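Local coordinates for protein ATP grasp ligase (Microcystis aeruginosa MRC, PDB 5IG9) that belongs to the ATP-grasp ligases and, as the mdnC gene product, probably uses ATP to form cross-links in a ribosomally made microviridin precursor peptide, at residues T34-P38 with T39-V43; E91-L94 with K95-L99. All coordinates share one frame; numbering follows the deposited sequence.

Contact 1 (T34-P38 with T39-V43); sequences TDRFP and TEVKV
R36 and V41 meet across a tight turn, with V41 CG2 lying 4.0 Å above one face of the R36 guanidinium, toward its rim, and 3.9 Å from R36 CB. Arginine suits this place because its methylenes and the weakly hydrated face of its guanidinium can lie against a valine methyl while the N-H groups at the edge reach acids. R36 NE gives a nearly straight bond (178°) to E40 OE1 at 3.0 Å. The oxygen lies in the guanidinium plane, but the arginine comes from above the carboxylate, whose plane is turned 62° to it. A bend at chi3 (41°) turns the guanidinium out of line with the extended part of the R36 chain. D57 and D33 hold its NH2 and NH1, so three acids surround the guanidinium and would limit its rotation and spread its charge. In the Rossmann-like pre-ATP-grasp domain this loop leads from edge strand 29-33 of the parallel sheet to antiparallel strand 42-47, round a cis F37-P38 peptide bond. R36 O is gripped twice, by E40 N at 2.9 Å and V41 N at 2.8 Å. F37 CD1 packs 3.6 Å from V43 CG2, while P38 CB sits over one ring face, toward its rim. N146 of the second subunit hydrogen-bonds to V41 O and V43 N.

Contact 2 (E91-L94 with K95-L99); sequences EASL and KECRL
Helix 87-107 is the crossover helix of a beta-alpha-beta unit in the Rossmann-like pre-ATP-grasp domain, linking parallel strands 69-72 and 111-113. Over a little more than two turns, four successive i to i+4 backbone bonds tie residues 91-94 to 95-98: K95 N to E91 O at 3.2 Å, E96 N to A92 O at 3.1 Å, C97 N to S93 O and R98 N to L94 O, each at 2.9 Å. These bonds pair four N-H groups with four carbonyls; the side chains radiate to different faces. K95 and R98 are exposed, as long charged chains can be. S93, E96 and C97 are buried on the side that faces the second subunit, C97 sitting between that subunit and the F37-P38 loop of its own chain. The short serine side chain, with OG anti to its own N (chi1 178°), bonds to F201 O of the second subunit. E96 bends at chi2 (74°), and its carboxylate engages S169 OG and L168 N of the same partner, so a buried acid has both oxygens satisfied. Cysteine, small and weakly polar, fits beside the serine: C97 SG comes 4.0 Å from S93 OG and 3.1 Å from S93 O.

Contact 1 is a loop that rests on the helix of contact 2, and their centres are about 12 Å apart. The two touch through C97: F37 CE2 packs 3.7 Å from C97 CB, and P38 CD lies 3.7 Å from C97 SG. F37 also reaches I101 and V43 reaches M104, so the apolar side of the turn follows the helix onward. The polar work points the other way, with R36 paired to acids off this apolar side. Both contacts border the second subunit, where N146 and Q200 meet the turn and F201, L168 and S169 meet the helix, making them neighbouring parts of the dimer interface. Each centre is more than 20 Å from the chain's centre.

Contact 1 (T34-P38 with T39-V43)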
ATOM      1  N   THR A  34       8.781   2.809  15.051  1.00 54.43           N
ATOM      2  CA  THR A  34       7.411   2.386  14.785  1.00 54.54           C
ATOM      3  C   THR A  34       7.070   1.080  15.489  1.00 54.32           C
ATOM      4  O   THR A  34       5.906   0.849  15.831  1.00 52.05           O
ATOM      5  CB  THR A  34       7.185   2.246  13.278  1.00 56.05           C
ATOM      6  OG1 THR A  34       8.190   1.390  12.720  1.00 57.06           O
ATOM      7  CG2 THR A  34       7.253   3.603  12.601  1.00 57.47           C
ATOM      8  N   ASP A  35       8.061   0.216  15.717  1.00 55.29           N
ATOM      9  CA  ASP A  35       7.781  -1.059  16.367  1.00 57.49           C
ATOM     10  C   ASP A  35       7.514  -0.907  17.858  1.00 56.41           C
ATOM     11  O   ASP A  35       6.888  -1.791  18.454  1.00 61.65           O
ATOM     12  CB  ASP A  35       8.934  -2.037  16.136  1.00 60.92           C
ATOM     13  CG  ASP A  35      10.239  -1.552  16.730  1.00 63.72           C
ATOM     14  OD1 ASP A  35      10.470  -0.324  16.744  1.00 63.60           O
ATOM     15  OD2 ASP A  35      11.034  -2.400  17.185  1.00 64.88           O
ATOM     16  N   ARG A  36       7.962   0.186  18.470  1.00 58.07           N
ATOM     17  CA  ARG A  36       7.714   0.446  19.880  1.00 57.54           C
ATOM     18  C   ARG A  36       6.423   1.221  20.113  1.00 56.94           C
ATOM     19  O   ARG A  36       6.211   1.741  21.213  1.00 56.69           O
ATOM     20  CB  ARG A  36       8.910   1.182  20.489  1.00 58.26           C
ATOM     21  CG  ARG A  36      10.177   0.339  20.473  1.00 57.67           C
ATOM     22  CD  ARG A  36      11.384   1.073  21.024  1.00 57.47           C
ATOM     23  NE  ARG A  36      11.066   1.867  22.203  1.00 57.81           N
ATOM     24  CZ  ARG A  36      11.222   3.184  22.272  1.00 59.15           C
ATOM     25  NH1 ARG A  36      11.703   3.848  21.229  1.00 60.10           N
ATOM     26  NH2 ARG A  36      10.909   3.839  23.383  1.00 64.37           N
ATOM     27  N   PHE A  37       5.573   1.315  19.098  1.00 55.32           N
ATOM     28  CA  PHE A  37       4.213   1.824  19.217  1.00 54.83           C
ATOM     29  C   PHE A  37       3.280   0.644  18.986  1.00 54.83           C
ATOM     30  O   PHE A  37       3.501  -0.136  18.065  1.00 54.86           O
ATOM     31  CB  PHE A  37       3.959   2.944  18.198  1.00 54.43           C
ATOM     32  CG  PHE A  37       2.501   3.272  17.985  1.00 54.20           C
ATOM     33  CD1 PHE A  37       1.849   4.170  18.817  1.00 53.23           C
ATOM     34  CD2 PHE A  37       1.793   2.707  16.935  1.00 54.47           C
ATOM     35  CE1 PHE A  37       0.514   4.480  18.617  1.00 54.12           C
ATOM     36  CE2 PHE A  37       0.458   3.015  16.733  1.00 55.51           C
ATOM     37  CZ  PHE A  37      -0.181   3.901  17.575  1.00 53.47           C
ATOM     38  N   PRO A  38       2.223   0.511  19.803  1.00 54.74           N
ATOM     39  CA  PRO A  38       1.764   1.403  20.872  1.00 55.56           C
ATOM     40  C   PRO A  38       2.237   1.012  22.269  1.00 56.97           C
ATOM     41  O   PRO A  38       1.877   1.670  23.247  1.00 54.81           O
ATOM     42  CB  PRO A  38       0.251   1.267  20.780  1.00 55.29           C
ATOM     43  CG  PRO A  38       0.069  -0.182  20.429  1.00 55.06           C
ATOM     44  CD  PRO A  38       1.240  -0.555  19.542  1.00 54.35           C
ATOM     45  N   THR A  39       3.036  -0.053  22.349  1.00 58.24           N
ATOM     46  CA  THR A  39       3.424  -0.607  23.643  1.00 58.28           C
ATOM     47  C   THR A  39       4.237   0.382  24.479  1.00 58.58           C
ATOM     48  O   THR A  39       4.097   0.410  25.708  1.00 57.20           O
ATOM     49  CB  THR A  39       4.202  -1.911  23.425  1.00 62.32           C
ATOM     50  OG1 THR A  39       3.351  -2.870  22.782  1.00 63.65           O
ATOM     51  CG2 THR A  39       4.687  -2.494  24.751  1.00 64.98           C
ATOM     52  N   GLU A  40       5.072   1.210  23.849  1.00 58.95           N
ATOM     53  CA  GLU A  40       5.922   2.113  24.627  1.00 59.64           C
ATOM     54  C   GLU A  40       5.784   3.574  24.229  1.00 59.36           C
ATOM     55  O   GLU A  40       5.803   4.443  25.105  1.00 64.44           O
ATOM     56  CB  GLU A  40       7.398   1.677  24.495  1.00 61.84           C
ATOM     57  CG  GLU A  40       7.615   0.202  24.782  1.00 63.30           C
ATOM     58  CD  GLU A  40       9.006  -0.270  24.431  1.00 64.36           C
ATOM     59  OE1 GLU A  40       9.968   0.508  24.617  1.00 65.66           O
ATOM     60  OE2 GLU A  40       9.134  -1.420  23.959  1.00 66.04           O
ATOM     61  N   VAL A  41       5.636   3.863  22.942  1.00 56.97           N
ATOM     62  CA  VAL A  41       5.575   5.238  22.457  1.00 55.47           C
ATOM     63  C   VAL A  41       4.128   5.703  22.449  1.00 58.10           C
ATOM     64  O   VAL A  41       3.229   4.975  22.013  1.00 58.60           O
ATOM     65  CB  VAL A  41       6.207   5.353  21.056  1.00 54.07           C
ATOM     66  CG1 VAL A  41       6.215   6.795  20.572  1.00 51.48           C
ATOM     67  CG2 VAL A  41       7.617   4.784  21.064  1.00 56.20           C
ATOM     68  N   LYS A  42       3.895   6.914  22.952  1.00 51.90           N
ATOM     69  CA  LYS A  42       2.576   7.532  22.949  1.00 50.53           C
ATOM     70  C   LYS A  42       2.448   8.451  21.744  1.00 47.61           C
ATOM     71  O   LYS A  42       3.284   9.339  21.544  1.00 48.45           O
ATOM     72  CB  LYS A  42       2.337   8.327  24.234  1.00 52.89           C
ATOM     73  CG  LYS A  42       2.393   7.511  25.508  1.00 55.16           C
ATOM     74  CD  LYS A  42       1.414   6.352  25.467  1.00 59.97           C
ATOM     75  CE  LYS A  42       0.806   6.100  26.837  1.00 65.30           C
ATOM     76  NZ  LYS A  42       1.832   6.163  27.915  1.00 69.69           N
ATOM     77  N   VAL A  43       1.401   8.245  20.954  1.00 46.93           N
ATOM     78  CA  VAL A  43       1.108   9.077  19.795  1.00 48.88           C
ATOM     79  C   VAL A  43      -0.305   9.624  19.956  1.00 48.90           C
ATOM     80  O   VAL A  43      -1.252   8.860  20.178  1.00 47.44           O
ATOM     81  CB  VAL A  43       1.245   8.295  18.476  1.00 47.48           C
ATOM     82  CG1 VAL A  43       1.008   9.210  17.282  1.00 48.10           C
ATOM     83  CG2 VAL A  43       2.617   7.643  18.379  1.00 45.82           C
TER

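Contact 2 (E91-L94 with K95-L99)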
ATOM      1  N   GLU A  91      -3.385  -9.448  15.001  1.00 65.75           N
ATOM      2  CA  GLU A  91      -3.397  -9.069  13.592  1.00 70.88           C
ATOM      3  C   GLU A  91      -4.246  -7.824  13.367  1.00 65.75           C
ATOM      4  O   GLU A  91      -3.893  -6.960  12.556  1.00 66.44           O
ATOM      5  CB  GLU A  91      -3.903 -10.232  12.735  1.00 76.11           C
ATOM      6  CG  GLU A  91      -3.002 -11.461  12.746  1.00 80.57           C
ATOM      7  CD  GLU A  91      -1.558 -11.138  12.406  1.00 86.89           C
ATOM      8  OE1 GLU A  91      -0.751 -10.945  13.341  1.00 99.02           O
ATOM      9  OE2 GLU A  91      -1.229 -11.070  11.202  1.00 84.62           O
ATOM     10  N   ALA A  92      -5.363  -7.709  14.089  1.00 73.05           N
ATOM     11  CA  ALA A  92      -6.221  -6.536  13.958  1.00 69.51           C
ATOM     12  C   ALA A  92      -5.555  -5.296  14.544  1.00 67.25           C
ATOM     13  O   ALA A  92      -5.715  -4.190  14.016  1.00 63.83           O
ATOM     14  CB  ALA A  92      -7.566  -6.793  14.633  1.00 68.76           C
ATOM     15  N   SER A  93      -4.813  -5.462  15.640  1.00 64.66           N
ATOM     16  CA  SER A  93      -4.095  -4.338  16.230  1.00 64.16           C
ATOM     17  C   SER A  93      -2.998  -3.835  15.301  1.00 64.42           C
ATOM     18  O   SER A  93      -2.781  -2.622  15.192  1.00 64.06           O
ATOM     19  CB  SER A  93      -3.506  -4.743  17.582  1.00 67.41           C
ATOM     20  OG  SER A  93      -2.761  -3.683  18.155  1.00 69.80           O
ATOM     21  N   LEU A  94      -2.294  -4.749  14.629  1.00 65.23           N
ATOM     22  CA  LEU A  94      -1.257  -4.339  13.687  1.00 61.41           C
ATOM     23  C   LEU A  94      -1.840  -3.487  12.567  1.00 64.71           C
ATOM     24  O   LEU A  94      -1.275  -2.452  12.199  1.00 67.40           O
ATOM     25  CB  LEU A  94      -0.552  -5.566  13.109  1.00 58.76           C
ATOM     26  CG  LEU A  94       0.364  -6.366  14.033  1.00 57.77           C
ATOM     27  CD1 LEU A  94       0.909  -7.596  13.321  1.00 56.18           C
ATOM     28  CD2 LEU A  94       1.496  -5.495  14.536  1.00 57.10           C
ATOM     29  N   LYS A  95      -2.976  -3.910  12.016  1.00 53.95           N
ATOM     30  CA  LYS A  95      -3.591  -3.169  10.922  1.00 57.53           C
ATOM     31  C   LYS A  95      -4.096  -1.806  11.381  1.00 56.97           C
ATOM     32  O   LYS A  95      -4.066  -0.845  10.606  1.00 53.17           O
ATOM     33  CB  LYS A  95      -4.727  -3.995  10.316  1.00 63.21           C
ATOM     34  CG  LYS A  95      -5.334  -3.407   9.057  1.00 74.03           C
ATOM     35  CD  LYS A  95      -6.243  -4.417   8.377  1.00 84.51           C
ATOM     36  CE  LYS A  95      -7.016  -3.784   7.233  1.00 88.97           C
ATOM     37  NZ  LYS A  95      -6.121  -3.142   6.231  1.00 84.04           N
ATOM     38  N   GLU A  96      -4.553  -1.702  12.632  1.00 55.50           N
ATOM     39  CA  GLU A  96      -4.988  -0.408  13.150  1.00 55.60           C
ATOM     40  C   GLU A  96      -3.803   0.520  13.383  1.00 55.57           C
ATOM     41  O   GLU A  96      -3.877   1.717  13.086  1.00 53.33           O
ATOM     42  CB  GLU A  96      -5.782  -0.599  14.442  1.00 54.39           C
ATOM     43  CG  GLU A  96      -6.359   0.685  15.019  1.00 57.10           C
ATOM     44  CD  GLU A  96      -7.556   1.194  14.238  1.00 56.22           C
ATOM     45  OE1 GLU A  96      -8.168   0.396  13.497  1.00 56.66           O
ATOM     46  OE2 GLU A  96      -7.883   2.392  14.370  1.00 53.35           O
ATOM     47  N   CYS A  97      -2.704  -0.016  13.920  1.00 61.45           N
ATOM     48  CA  CYS A  97      -1.501   0.788  14.120  1.00 55.10           C
ATOM     49  C   CYS A  97      -0.949   1.289  12.794  1.00 53.25           C
ATOM     50  O   CYS A  97      -0.564   2.458  12.670  1.00 56.17           O
ATOM     51  CB  CYS A  97      -0.441  -0.028  14.858  1.00 53.52           C
ATOM     52  SG  CYS A  97      -0.893  -0.503  16.533  1.00 52.83           S
ATOM     53  N   ARG A  98      -0.905   0.413  11.788  1.00 45.27           N
ATOM     54  CA  ARG A  98      -0.356   0.795  10.491  1.00 44.57           C
ATOM     55  C   ARG A  98      -1.176   1.911   9.858  1.00 43.60           C
ATOM     56  O   ARG A  98      -0.625   2.910   9.387  1.00 40.87           O
ATOM     57  CB  ARG A  98      -0.291  -0.428   9.574  1.00 48.83           C
ATOM     58  CG  ARG A  98       0.170  -0.127   8.157  1.00 52.01           C
ATOM     59  CD  ARG A  98       0.181  -1.387   7.311  1.00 55.58           C
ATOM     60  NE  ARG A  98      -0.379  -1.146   5.986  1.00 58.76           N
ATOM     61  CZ  ARG A  98       0.336  -0.812   4.919  1.00 60.28           C
ATOM     62  NH1 ARG A  98       1.655  -0.683   5.010  1.00 65.51           N
ATOM     63  NH2 ARG A  98      -0.268  -0.611   3.756  1.00 64.37           N
ATOM     64  N   LEU A  99      -2.503   1.769   9.856  1.00 45.71           N
ATOM     65  CA  LEU A  99      -3.359   2.816   9.305  1.00 45.33           C
ATOM     66  C   LEU A  99      -3.236   4.120  10.084  1.00 45.47           C
ATOM     67  O   LEU A  99      -3.339   5.204   9.497  1.00 41.97           O
ATOM     68  CB  LEU A  99      -4.813   2.357   9.293  1.00 45.47           C
ATOM     69  CG  LEU A  99      -5.173   1.287   8.270  1.00 44.20           C
ATOM     70  CD1 LEU A  99      -6.645   0.995   8.382  1.00 47.50           C
ATOM     71  CD2 LEU A  99      -4.818   1.748   6.868  1.00 43.72           C
TER